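PDB 2EPG: tRNA-splicing ligase RtcB from Thermus thermophilus, which probably ligates RNA ends that carry a 2',3'-cyclic phosphate or 3'-phosphate to 5'-hydroxyl ends, using GTP and manganese. Local coordinates for residues G185-A190 with A299-A304; R179-Q184 with L334-H339; W78-P83 with D277-A282; V103-N108 with V256-V261. One frame throughout, in Å; residues are numbered along the deposited sequence.

How the contacts relate
Contacts 1 and 2 are buried, and contact 2 lies nearer the centre of the chain; contacts 3 and 4 are partly buried. One loop, following helix 164-169, serves the first two: residues 179-184 run beside strand 332-347, whereas residues 185-190 lie against helix 288-321. The chemistry differs accordingly, with charged groups and hydrogen bonds to the strand's backbone, small apolar groups and one amide at the helix. Contact 4 sets a loop on helix 250-265 through an aromatic face, while contact 3 joins two loops around a water. Asn108 of contact 4 bonds Ala301 O of contact 1 and touches Ala338 of contact 2; Tyr80 of contact 3 touches Phe105 and Val261.

Contact 1 (G185-A190 with A299-A304); sequences GRLPWA and AAANFA
Asn302 is the polar centre of this contact between the loop 185-190 and the middle of helix 288-321. Its CG stands beside its own backbone N and anti to the carbonyl carbon (chi1 -68°), which swings the amide off the helix toward the loop, so that Asn302 CG comes within 3.6 Å of Leu187 N. Asparagine suits the place because its short chain carries a polar amide close to both Leu187 N and O. Beside it, Leu187 turns its forked tip onto the helix: CD2 lies 3.9 Å and CD1 4.1 Å from Ala301 CB, so the methyl sits against both branches. The Leu187 tip also reaches Ala298 and Phe305 of the helix. A type I turn from Leu187 to Ala190 then brings the chain back, and Ala190 CB meets Ala299 CB methyl to methyl at 4.0 Å. Alanines suit this helix face because a loop backbone can approach them closely. An alanine in place of Asn302 would remove the amide lying along the Leu187 backbone and would probably loosen the loop's hold on the helix. The chemistry implies a mixed interface, in which methyl packing flanks a buried amide facing main-chain polar atoms.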
loop_
_atom_site.group_PDB
_atom_site.type_symbol
_atom_site.label_atom_id
_atom_site.label_comp_id
_atom_site.label_asym_id
_atom_site.label_seq_id
_atom_site.Cartn_x
_atom_site.Cartn_y
_atom_site.Cartn_z
ATOM N N GLY A 185 6.173 8.693 6.760
ATOM C CA GLY A 185 7.203 7.863 6.161
ATOM C C GLY A 185 8.145 7.210 7.152
ATOM O O GLY A 185 9.280 6.913 6.806
ATOM N N ARG A 186 7.670 6.967 8.373
ATOM C CA ARG A 186 8.492 6.355 9.415
ATOM C C ARG A 186 7.707 5.498 10.378
ATOM O O ARG A 186 6.870 6.021 11.118
ATOM C CB ARG A 186 9.195 7.439 10.246
ATOM C CG ARG A 186 10.068 6.929 11.400
ATOM C CD ARG A 186 10.644 8.110 12.202
ATOM N NE ARG A 186 11.585 7.729 13.264
ATOM C CZ ARG A 186 11.240 7.333 14.489
ATOM N NH1 ARG A 186 12.184 7.011 15.370
ATOM N NH2 ARG A 186 9.963 7.270 14.842
ATOM N N LEU A 187 7.942 4.188 10.373
ATOM C CA LEU A 187 7.270 3.353 11.359
ATOM C C LEU A 187 8.188 3.505 12.568
ATOM O O LEU A 187 9.411 3.424 12.442
ATOM C CB LEU A 187 7.167 1.897 10.910
ATOM C CG LEU A 187 5.800 1.591 10.290
ATOM C CD1 LEU A 187 5.633 2.405 9.013
ATOM C CD2 LEU A 187 5.679 0.104 9.999
ATOM N N PRO A 188 7.611 3.751 13.753
ATOM C CA PRO A 188 8.374 3.940 14.991
ATOM C C PRO A 188 9.215 2.810 15.568
ATOM O O PRO A 188 10.133 3.077 16.331
ATOM C CB PRO A 188 7.305 4.393 15.980
ATOM C CG PRO A 188 6.085 3.630 15.496
ATOM C CD PRO A 188 6.162 3.856 14.006
ATOM N N TRP A 189 8.942 1.562 15.226
ATOM C CA TRP A 189 9.717 0.495 15.848
ATOM C C TRP A 189 10.928 -0.064 15.100
ATOM O O TRP A 189 11.627 -0.942 15.615
ATOM C CB TRP A 189 8.766 -0.639 16.246
ATOM C CG TRP A 189 7.761 -0.225 17.297
ATOM C CD1 TRP A 189 6.504 -0.735 17.476
ATOM C CD2 TRP A 189 7.935 0.775 18.317
ATOM N NE1 TRP A 189 5.884 -0.115 18.536
ATOM C CE2 TRP A 189 6.740 0.816 19.070
ATOM C CE3 TRP A 189 8.981 1.641 18.665
ATOM C CZ2 TRP A 189 6.566 1.688 20.155
ATOM C CZ3 TRP A 189 8.806 2.509 19.742
ATOM C CH2 TRP A 189 7.606 2.526 20.471
ATOM N N ALA A 190 11.208 0.460 13.911
ATOM C CA ALA A 190 12.331 -0.036 13.124
ATOM C C ALA A 190 13.610 -0.227 13.928
ATOM O O ALA A 190 13.955 0.598 14.763
ATOM C CB ALA A 190 12.602 0.894 11.955
ATOM N N ALA A 299 11.637 -1.635 9.734
ATOM C CA ALA A 299 12.851 -1.177 9.057
ATOM C C ALA A 299 12.652 -1.347 7.550
ATOM O O ALA A 299 12.999 -0.475 6.760
ATOM C CB ALA A 299 14.073 -1.987 9.536
ATOM N N ALA A 300 12.067 -2.470 7.156
ATOM C CA ALA A 300 11.816 -2.707 5.751
ATOM C C ALA A 300 10.821 -1.649 5.237
ATOM O O ALA A 300 10.989 -1.097 4.151
ATOM C CB ALA A 300 11.249 -4.105 5.561
ATOM N N ALA A 301 9.786 -1.364 6.024
ATOM C CA ALA A 301 8.802 -0.372 5.605
ATOM C C ALA A 301 9.454 1.003 5.416
ATOM O O ALA A 301 9.160 1.704 4.457
ATOM C CB ALA A 301 7.661 -0.292 6.635
ATOM N N ASN A 302 10.335 1.385 6.332
ATOM C CA ASN A 302 11.005 2.679 6.247
ATOM C C ASN A 302 11.874 2.744 5.007
ATOM O O ASN A 302 12.041 3.808 4.408
ATOM C CB ASN A 302 11.855 2.932 7.508
ATOM C CG ASN A 302 11.001 3.136 8.746
ATOM O OD1 ASN A 302 11.488 3.081 9.893
ATOM N ND2 ASN A 302 9.718 3.394 8.526
ATOM N N PHE A 303 12.423 1.597 4.623
ATOM C CA PHE A 303 13.255 1.523 3.441
ATOM C C PHE A 303 12.365 1.758 2.226
ATOM O O PHE A 303 12.719 2.507 1.306
ATOM C CB PHE A 303 13.927 0.147 3.342
ATOM C CG PHE A 303 14.792 -0.013 2.119
ATOM C CD1 PHE A 303 15.970 0.710 1.987
ATOM C CD2 PHE A 303 14.419 -0.871 1.095
ATOM C CE1 PHE A 303 16.766 0.575 0.851
ATOM C CE2 PHE A 303 15.205 -1.009 -0.043
ATOM C CZ PHE A 303 16.382 -0.283 -0.164
ATOM N N ALA A 304 11.197 1.125 2.227
ATOM C CA ALA A 304 10.264 1.298 1.109
ATOM C C ALA A 304 9.815 2.762 1.042
ATOM O O ALA A 304 9.699 3.334 -0.038
ATOM C CB ALA A 304 9.039 0.360 1.269
#

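Contact 2 (R179-Q184 with L334-H339); sequences RFIESQ and LYDLAH
The loop 179-184 runs in the same direction as strand 334-338, Phe180, Ile181 and Glu182 lying opposite Tyr335, Asp336 and Leu337, and Glu182 N donates to Asp336 O at 2.8 Å, nearly along the C=O axis. Just before, Phe180 O receives a CA-H...O contact from Tyr335 CA at 3.1 Å. Here the strand carries a classic beta bulge, Leu334 and Tyr335 both facing Leu113 of strand 110-119. Glu182 carries the side-chain part. Its CG is anti to the backbone N (chi1 177°) and the chain stays extended, long enough for OE1 to reach along the strand and accept a nearly straight bond from Ala338 N (3.0 Å, 172°). A water lies 2.9 Å from Glu182 OE1, while OE2 makes a salt bridge to Lys343. The Tyr335 ring lies obliquely by the Phe180 carbonyl, and its OH comes 3.6 Å from Glu182 CA. Ile181 and Asp336 point the same way side by side, with Ile181 CG2 3.9 Å from Asp336 OD2; the Asp336 carboxylate is paired with Arg112 and Arg308. These basic partners probably keep both buried acids ionised. Through OE1, Glu182 ties down the N-H of Ala338, immediately before His339, a predicted ligand of manganese and GMP that bonds His410, the predicted guanylylated histidine.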
loop_
_atom_site.group_PDB
_atom_site.type_symbol
_atom_site.label_atom_id
_atom_site.label_comp_id
_atom_site.label_asym_id
_atom_site.label_seq_id
_atom_site.Cartn_x
_atom_site.Cartn_y
_atom_site.Cartn_z
ATOM N N ARG A 179 5.058 15.419 5.261
ATOM C CA ARG A 179 3.718 15.669 5.795
ATOM C C ARG A 179 2.650 14.848 5.094
ATOM O O ARG A 179 1.604 14.561 5.671
ATOM C CB ARG A 179 3.328 17.143 5.627
ATOM C CG ARG A 179 4.225 18.156 6.324
ATOM C CD ARG A 179 3.451 18.895 7.417
ATOM N NE ARG A 179 2.130 19.311 6.934
ATOM C CZ ARG A 179 1.138 19.702 7.726
ATOM N NH1 ARG A 179 -0.028 20.057 7.210
ATOM N NH2 ARG A 179 1.317 19.738 9.035
ATOM N N PHE A 180 2.904 14.471 3.849
ATOM C CA PHE A 180 1.909 13.719 3.091
ATOM C C PHE A 180 2.222 12.247 2.846
ATOM O O PHE A 180 1.780 11.631 1.871
ATOM C CB PHE A 180 1.632 14.474 1.798
ATOM C CG PHE A 180 1.270 15.912 2.045
ATOM C CD1 PHE A 180 2.245 16.906 2.014
ATOM C CD2 PHE A 180 -0.025 16.257 2.419
ATOM C CE1 PHE A 180 1.937 18.227 2.354
ATOM C CE2 PHE A 180 -0.346 17.573 2.760
ATOM C CZ PHE A 180 0.637 18.560 2.727
ATOM N N ILE A 181 2.998 11.688 3.757
ATOM C CA ILE A 181 3.318 10.279 3.698
ATOM C C ILE A 181 2.631 9.700 4.917
ATOM O O ILE A 181 2.616 10.332 5.979
ATOM C CB ILE A 181 4.825 10.010 3.852
ATOM C CG1 ILE A 181 5.612 10.784 2.793
ATOM C CG2 ILE A 181 5.090 8.504 3.728
ATOM C CD1 ILE A 181 7.126 10.685 2.991
ATOM N N GLU A 182 2.056 8.513 4.765
ATOM C CA GLU A 182 1.420 7.820 5.877
ATOM C C GLU A 182 2.505 7.690 6.963
ATOM O O GLU A 182 3.647 7.328 6.656
ATOM C CB GLU A 182 0.976 6.430 5.420
ATOM C CG GLU A 182 0.363 5.567 6.509
ATOM C CD GLU A 182 0.224 4.100 6.098
ATOM O OE1 GLU A 182 0.303 3.792 4.890
ATOM O OE2 GLU A 182 0.039 3.247 6.996
ATOM N N SER A 183 2.143 7.981 8.213
ATOM C CA SER A 183 3.066 7.910 9.357
ATOM C C SER A 183 4.315 8.734 9.119
ATOM O O SER A 183 5.369 8.432 9.672
ATOM C CB SER A 183 3.487 6.464 9.618
ATOM O OG SER A 183 2.391 5.699 10.075
ATOM N N GLN A 184 4.183 9.773 8.295
ATOM C CA GLN A 184 5.295 10.634 7.940
ATOM C C GLN A 184 6.478 9.837 7.375
ATOM O O GLN A 184 7.634 10.252 7.486
ATOM C CB GLN A 184 5.718 11.500 9.147
ATOM C CG GLN A 184 4.672 12.570 9.518
ATOM C CD GLN A 184 5.287 13.931 9.899
ATOM O OE1 GLN A 184 5.965 14.072 10.933
ATOM N NE2 GLN A 184 5.056 14.937 9.053
ATOM N N LEU A 334 0.872 14.386 -3.083
ATOM C CA LEU A 334 -0.533 14.477 -2.709
ATOM C C LEU A 334 -0.650 13.541 -1.508
ATOM O O LEU A 334 -1.120 13.935 -0.435
ATOM C CB LEU A 334 -1.415 14.025 -3.875
ATOM C CG LEU A 334 -2.922 14.237 -3.694
ATOM C CD1 LEU A 334 -3.575 14.356 -5.061
ATOM C CD2 LEU A 334 -3.518 13.085 -2.876
ATOM N N TYR A 335 -0.213 12.299 -1.688
ATOM C CA TYR A 335 -0.179 11.340 -0.576
ATOM C C TYR A 335 0.729 10.160 -0.926
ATOM O O TYR A 335 1.122 9.983 -2.080
ATOM C CB TYR A 335 -1.583 10.810 -0.222
ATOM C CG TYR A 335 -1.670 10.388 1.222
ATOM C CD1 TYR A 335 -1.381 11.293 2.243
ATOM C CD2 TYR A 335 -2.022 9.093 1.582
ATOM C CE1 TYR A 335 -1.438 10.906 3.583
ATOM C CE2 TYR A 335 -2.088 8.715 2.916
ATOM C CZ TYR A 335 -1.792 9.630 3.907
ATOM O OH TYR A 335 -1.850 9.260 5.232
ATOM N N ASP A 336 1.056 9.357 0.077
ATOM C CA ASP A 336 1.883 8.171 -0.105
ATOM C C ASP A 336 1.458 7.187 0.990
ATOM O O ASP A 336 1.482 7.525 2.175
ATOM C CB ASP A 336 3.371 8.561 0.008
ATOM C CG ASP A 336 4.320 7.355 -0.057
ATOM O OD1 ASP A 336 5.334 7.442 -0.781
ATOM O OD2 ASP A 336 4.075 6.336 0.629
ATOM N N LEU A 337 1.042 5.982 0.597
ATOM C CA LEU A 337 0.608 4.989 1.569
ATOM C C LEU A 337 0.936 3.558 1.167
ATOM O O LEU A 337 1.105 3.239 -0.005
ATOM C CB LEU A 337 -0.906 5.098 1.834
ATOM C CG LEU A 337 -1.873 4.425 0.841
ATOM C CD1 LEU A 337 -3.327 4.613 1.307
ATOM C CD2 LEU A 337 -1.677 5.022 -0.554
ATOM N N ALA A 338 1.022 2.701 2.176
ATOM C CA ALA A 338 1.337 1.294 2.000
ATOM C C ALA A 338 0.125 0.464 1.608
ATOM O O ALA A 338 -1.003 0.825 1.927
ATOM C CB ALA A 338 1.923 0.743 3.302
ATOM N N HIS A 339 0.381 -0.653 0.927
ATOM C CA HIS A 339 -0.654 -1.599 0.516
ATOM C C HIS A 339 -0.423 -2.922 1.262
ATOM O O HIS A 339 -1.294 -3.785 1.279
ATOM C CB HIS A 339 -0.629 -1.816 -1.010
ATOM C CG HIS A 339 -1.310 -0.726 -1.785
ATOM N ND1 HIS A 339 -2.003 -0.966 -2.956
ATOM C CD2 HIS A 339 -1.460 0.596 -1.525
ATOM C CE1 HIS A 339 -2.558 0.159 -3.376
ATOM N NE2 HIS A 339 -2.246 1.121 -2.525
HETATM O O HOH W 1 -1.785 1.901 4.015
#

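Contact 3 (W78-P83 with D277-A282); sequences WGYGFP and DKQLAA
Gln279 lies across the ring of Tyr80, its CB 3.8 Å from the ring centroid and only 7° off the normal, a CH-pi contact over the middle of the face. Its CG stands beside the backbone N (chi1 -49°), and the extended chain carries the amide toward the ring's CD1-CE1 side, with Gln279 NE2 3.0 Å from Tyr80 CE1 and the two planes 46° apart. With its CG anti to the backbone N, Tyr80 reaches out under Gln279, and its ring is turned to present a face. Trp78 meets the same glutamine from another direction, crossing it at about a right angle near OE1. Beyond Gly81, Leu280 and Phe82 also cross at about a right angle, Leu280 CD1 approaching Phe82 CD1 obliquely at 3.6 Å. Gly81 is the pinch point: a side chain there would run into Gln279 O, and its positive phi suits glycine as well. A water accepts from Gly81 N at 2.9 Å and lies 2.6 Å from Gln279 OE1, with Asp277 OD1 also beside it, so the water links both polar side chains to the loop backbone. The Lys357 ammonium hydrogen-bonds both Tyr80 O and Phe82 O. Asp277 OD2 accepts from Gln279 N at 2.8 Å, an Asx turn that opens the 3-10 segment 278-280, where the loop between strands 76-77 and 86-90 meets the loop before strand 283-284.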
loop_
_atom_site.group_PDB
_atom_site.type_symbol
_atom_site.label_atom_id
_atom_site.label_comp_id
_atom_site.label_asym_id
_atom_site.label_seq_id
_atom_site.Cartn_x
_atom_site.Cartn_y
_atom_site.Cartn_z
ATOM N N TRP A 78 -6.726 -15.559 -3.401
ATOM C CA TRP A 78 -5.755 -16.485 -2.828
ATOM C C TRP A 78 -4.408 -15.835 -2.514
ATOM O O TRP A 78 -3.844 -15.111 -3.332
ATOM C CB TRP A 78 -5.532 -17.679 -3.771
ATOM C CG TRP A 78 -4.815 -18.813 -3.099
ATOM C CD1 TRP A 78 -5.387 -19.860 -2.422
ATOM C CD2 TRP A 78 -3.399 -18.939 -2.907
ATOM N NE1 TRP A 78 -4.414 -20.621 -1.814
ATOM C CE2 TRP A 78 -3.184 -20.078 -2.092
ATOM C CE3 TRP A 78 -2.287 -18.193 -3.335
ATOM C CZ2 TRP A 78 -1.899 -20.492 -1.697
ATOM C CZ3 TRP A 78 -1.007 -18.603 -2.939
ATOM C CH2 TRP A 78 -0.829 -19.745 -2.125
ATOM N N GLY A 79 -3.900 -16.105 -1.316
ATOM C CA GLY A 79 -2.617 -15.561 -0.906
ATOM C C GLY A 79 -1.842 -16.532 -0.031
ATOM O O GLY A 79 -2.228 -17.686 0.121
ATOM N N TYR A 80 -0.741 -16.065 0.540
ATOM C CA TYR A 80 0.085 -16.890 1.411
ATOM C C TYR A 80 -0.470 -16.839 2.840
ATOM O O TYR A 80 -0.241 -15.876 3.575
ATOM C CB TYR A 80 1.525 -16.368 1.395
ATOM C CG TYR A 80 2.512 -17.261 2.113
ATOM C CD1 TYR A 80 2.991 -18.427 1.512
ATOM C CD2 TYR A 80 2.952 -16.952 3.404
ATOM C CE1 TYR A 80 3.886 -19.267 2.180
ATOM C CE2 TYR A 80 3.843 -17.784 4.083
ATOM C CZ TYR A 80 4.306 -18.941 3.464
ATOM O OH TYR A 80 5.190 -19.768 4.124
ATOM N N GLY A 81 -1.196 -17.878 3.235
ATOM C CA GLY A 81 -1.770 -17.908 4.574
ATOM C C GLY A 81 -2.982 -16.995 4.646
ATOM O O GLY A 81 -4.122 -17.464 4.605
ATOM N N PHE A 82 -2.736 -15.691 4.771
ATOM C CA PHE A 82 -3.816 -14.705 4.811
ATOM C C PHE A 82 -4.212 -14.433 3.369
ATOM O O PHE A 82 -3.377 -14.552 2.461
ATOM C CB PHE A 82 -3.338 -13.374 5.411
ATOM C CG PHE A 82 -3.176 -13.382 6.910
ATOM C CD1 PHE A 82 -2.379 -14.327 7.538
ATOM C CD2 PHE A 82 -3.815 -12.422 7.692
ATOM C CE1 PHE A 82 -2.221 -14.314 8.924
ATOM C CE2 PHE A 82 -3.662 -12.403 9.080
ATOM C CZ PHE A 82 -2.869 -13.345 9.693
ATOM N N PRO A 83 -5.485 -14.076 3.121
ATOM C CA PRO A 83 -5.859 -13.794 1.730
ATOM C C PRO A 83 -5.370 -12.405 1.332
ATOM O O PRO A 83 -5.131 -11.552 2.188
ATOM C CB PRO A 83 -7.384 -13.862 1.758
ATOM C CG PRO A 83 -7.703 -13.360 3.147
ATOM C CD PRO A 83 -6.682 -14.117 3.981
ATOM N N ASP A 277 -3.196 -23.841 8.754
ATOM C CA ASP A 277 -2.455 -23.702 7.511
ATOM C C ASP A 277 -1.072 -23.215 7.931
ATOM O O ASP A 277 -0.953 -22.180 8.581
ATOM C CB ASP A 277 -3.160 -22.672 6.619
ATOM C CG ASP A 277 -2.338 -22.260 5.412
ATOM O OD1 ASP A 277 -2.794 -21.358 4.678
ATOM O OD2 ASP A 277 -1.243 -22.823 5.191
ATOM N N LYS A 278 -0.031 -23.963 7.580
ATOM C CA LYS A 278 1.335 -23.593 7.949
ATOM C C LYS A 278 1.752 -22.217 7.440
ATOM O O LYS A 278 2.637 -21.578 8.015
ATOM C CB LYS A 278 2.331 -24.645 7.444
ATOM C CG LYS A 278 2.076 -25.102 6.008
ATOM C CD LYS A 278 3.353 -25.176 5.164
ATOM C CE LYS A 278 3.902 -23.784 4.845
ATOM N NZ LYS A 278 5.036 -23.837 3.864
ATOM N N GLN A 279 1.113 -21.758 6.369
ATOM C CA GLN A 279 1.439 -20.459 5.794
ATOM C C GLN A 279 0.923 -19.322 6.677
ATOM O O GLN A 279 1.211 -18.146 6.433
ATOM C CB GLN A 279 0.858 -20.348 4.379
ATOM C CG GLN A 279 1.180 -21.550 3.496
ATOM C CD GLN A 279 1.139 -21.228 2.008
ATOM O OE1 GLN A 279 0.155 -20.686 1.500
ATOM N NE2 GLN A 279 2.214 -21.567 1.302
ATOM N N LEU A 280 0.171 -19.690 7.708
ATOM C CA LEU A 280 -0.387 -18.736 8.665
ATOM C C LEU A 280 0.612 -18.527 9.813
ATOM O O LEU A 280 0.287 -17.910 10.838
ATOM C CB LEU A 280 -1.692 -19.296 9.219
ATOM C CG LEU A 280 -2.947 -18.433 9.213
ATOM C CD1 LEU A 280 -3.198 -17.834 7.839
ATOM C CD2 LEU A 280 -4.113 -19.306 9.647
ATOM N N ALA A 281 1.820 -19.057 9.634
ATOM C CA ALA A 281 2.885 -18.968 10.627
ATOM C C ALA A 281 2.886 -17.636 11.371
ATOM O O ALA A 281 3.073 -16.590 10.760
ATOM C CB ALA A 281 4.225 -19.188 9.949
ATOM N N ALA A 282 2.689 -17.683 12.690
ATOM C CA ALA A 282 2.637 -16.468 13.509
ATOM C C ALA A 282 3.313 -16.657 14.865
ATOM O O ALA A 282 3.564 -17.777 15.280
ATOM C CB ALA A 282 1.180 -16.051 13.725
HETATM O O HOH W 2 -2.286 -20.370 2.273
#

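Contact 4 (V103-N108 with V256-V261); sequences VGFDIN and VCQDYV
The sulfur of Cys257 sits over the centre of the Phe105 ring, Cys257 SG 3.1 Å from the ring centroid and 3° off the normal. This sulfur-aromatic contact is very close, and Cys257 CB adds a CH-pi contact over the same face at 3.8 Å. Cysteine suits the place because its one heavy terminal atom, anti to the backbone N (chi1 -178°), projects straight from the helix onto the ring. The rim of the ring runs further along helix 250-265: Phe105 CE2 lies 3.6 Å from Gln258 N, and CZ lies 4.2 Å from Val261 CG2. The Ile107 and Val256 side chains, a smaller anchor, cross at about a right angle, with Ile107 CD1 4.0 Å from Val256 CG1. An alanine in place of Phe105 would strip away the face that covers Cys257 and would probably weaken the grip of the loop on the helix. In the next shell, His254 meets the Phe105 ring obliquely, while Pro100 packs on both Cys257 and Val261. The loop's course depends on Gly104, whose backbone angles would jam a side chain against the carbonyl of Val103, and on an inverse gamma turn centred on Asp106, with a weak bond from Ile107 N to Phe105 O. Asp106, the predicted ligand of one manganese, points away from the helix, touches His215, and is held by Ser249 N at OD2 and by Asn340 at its carbonyl. The chemistry thus implies an apolar contact from each sequence neighbour of Asp106, consistent with a loop held in place beside the predicted metal site.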
loop_
_atom_site.group_PDB
_atom_site.type_symbol
_atom_site.label_atom_id
_atom_site.label_comp_id
_atom_site.label_asym_id
_atom_site.label_seq_id
_atom_site.Cartn_x
_atom_site.Cartn_y
_atom_site.Cartn_z
ATOM N N VAL A 103 1.175 -9.818 6.261
ATOM C CA VAL A 103 1.674 -8.564 5.718
ATOM C C VAL A 103 2.014 -8.785 4.240
ATOM O O VAL A 103 1.762 -7.931 3.401
ATOM C CB VAL A 103 2.953 -8.106 6.471
ATOM C CG1 VAL A 103 3.573 -6.896 5.773
ATOM C CG2 VAL A 103 2.620 -7.757 7.921
ATOM N N GLY A 104 2.572 -9.947 3.927
ATOM C CA GLY A 104 2.943 -10.231 2.556
ATOM C C GLY A 104 4.445 -10.074 2.411
ATOM O O GLY A 104 5.096 -9.377 3.203
ATOM N N PHE A 105 5.011 -10.701 1.392
ATOM C CA PHE A 105 6.445 -10.617 1.218
ATOM C C PHE A 105 6.984 -9.240 0.895
ATOM O O PHE A 105 7.991 -8.833 1.469
ATOM C CB PHE A 105 6.921 -11.682 0.221
ATOM C CG PHE A 105 7.106 -13.039 0.871
ATOM C CD1 PHE A 105 5.999 -13.805 1.244
ATOM C CD2 PHE A 105 8.378 -13.476 1.255
ATOM C CE1 PHE A 105 6.159 -14.981 2.003
ATOM C CE2 PHE A 105 8.547 -14.644 2.013
ATOM C CZ PHE A 105 7.440 -15.394 2.390
ATOM N N ASP A 106 6.323 -8.494 0.019
ATOM C CA ASP A 106 6.839 -7.167 -0.271
ATOM C C ASP A 106 6.320 -6.151 0.756
ATOM O O ASP A 106 5.327 -5.470 0.539
ATOM C CB ASP A 106 6.485 -6.727 -1.684
ATOM C CG ASP A 106 7.257 -5.474 -2.105
ATOM O OD1 ASP A 106 7.197 -5.097 -3.297
ATOM O OD2 ASP A 106 7.919 -4.861 -1.240
ATOM N N ILE A 107 7.013 -6.082 1.887
ATOM C CA ILE A 107 6.667 -5.185 2.974
ATOM C C ILE A 107 6.654 -3.750 2.512
ATOM O O ILE A 107 7.619 -3.242 1.930
ATOM C CB ILE A 107 7.635 -5.354 4.157
ATOM C CG1 ILE A 107 7.527 -6.797 4.673
ATOM C CG2 ILE A 107 7.297 -4.341 5.285
ATOM C CD1 ILE A 107 8.563 -7.182 5.731
ATOM N N ASN A 108 5.530 -3.103 2.792
ATOM C CA ASN A 108 5.273 -1.722 2.411
ATOM C C ASN A 108 5.381 -1.475 0.929
ATOM O O ASN A 108 5.836 -0.416 0.505
ATOM C CB ASN A 108 6.152 -0.716 3.153
ATOM C CG ASN A 108 5.680 0.742 2.944
ATOM O OD1 ASN A 108 4.630 0.992 2.321
ATOM N ND2 ASN A 108 6.446 1.701 3.464
ATOM N N VAL A 256 13.278 -10.240 4.636
ATOM C CA VAL A 256 12.823 -10.147 6.019
ATOM C C VAL A 256 11.602 -11.039 6.260
ATOM O O VAL A 256 11.460 -11.656 7.325
ATOM C CB VAL A 256 12.467 -8.682 6.396
ATOM C CG1 VAL A 256 11.705 -8.649 7.729
ATOM C CG2 VAL A 256 13.729 -7.863 6.510
ATOM N N CYS A 257 10.719 -11.120 5.275
ATOM C CA CYS A 257 9.536 -11.954 5.429
ATOM C C CYS A 257 9.967 -13.415 5.496
ATOM O O CYS A 257 9.507 -14.176 6.350
ATOM C CB CYS A 257 8.563 -11.740 4.260
ATOM S SG CYS A 257 7.006 -12.707 4.364
ATOM N N GLN A 258 10.863 -13.793 4.592
ATOM C CA GLN A 258 11.379 -15.161 4.520
ATOM C C GLN A 258 12.116 -15.554 5.793
ATOM O O GLN A 258 11.889 -16.624 6.342
ATOM C CB GLN A 258 12.324 -15.302 3.326
ATOM C CG GLN A 258 12.997 -16.658 3.235
ATOM C CD GLN A 258 12.044 -17.761 2.809
ATOM O OE1 GLN A 258 11.567 -17.775 1.671
ATOM N NE2 GLN A 258 11.757 -18.691 3.721
ATOM N N ASP A 259 12.998 -14.676 6.256
ATOM C CA ASP A 259 13.781 -14.915 7.467
ATOM C C ASP A 259 12.887 -15.214 8.660
ATOM O O ASP A 259 13.155 -16.136 9.430
ATOM C CB ASP A 259 14.638 -13.693 7.808
ATOM C CG ASP A 259 15.746 -13.433 6.798
ATOM O OD1 ASP A 259 16.320 -12.323 6.831
ATOM O OD2 ASP A 259 16.056 -14.328 5.982
ATOM N N TYR A 260 11.821 -14.436 8.820
ATOM C CA TYR A 260 10.941 -14.625 9.964
ATOM C C TYR A 260 9.880 -15.699 9.858
ATOM O O TYR A 260 9.491 -16.265 10.871
ATOM C CB TYR A 260 10.327 -13.287 10.384
ATOM C CG TYR A 260 11.338 -12.426 11.120
ATOM C CD1 TYR A 260 12.129 -11.506 10.437
ATOM C CD2 TYR A 260 11.562 -12.605 12.489
ATOM C CE1 TYR A 260 13.125 -10.786 11.092
ATOM C CE2 TYR A 260 12.554 -11.898 13.160
ATOM C CZ TYR A 260 13.332 -10.994 12.453
ATOM O OH TYR A 260 14.317 -10.310 13.107
ATOM N N VAL A 261 9.402 -15.987 8.653
ATOM C CA VAL A 261 8.417 -17.047 8.517
ATOM C C VAL A 261 9.084 -18.320 9.041
ATOM O O VAL A 261 8.530 -19.006 9.909
ATOM C CB VAL A 261 8.003 -17.300 7.044
ATOM C CG1 VAL A 261 7.255 -18.625 6.944
ATOM C CG2 VAL A 261 7.113 -16.173 6.542
#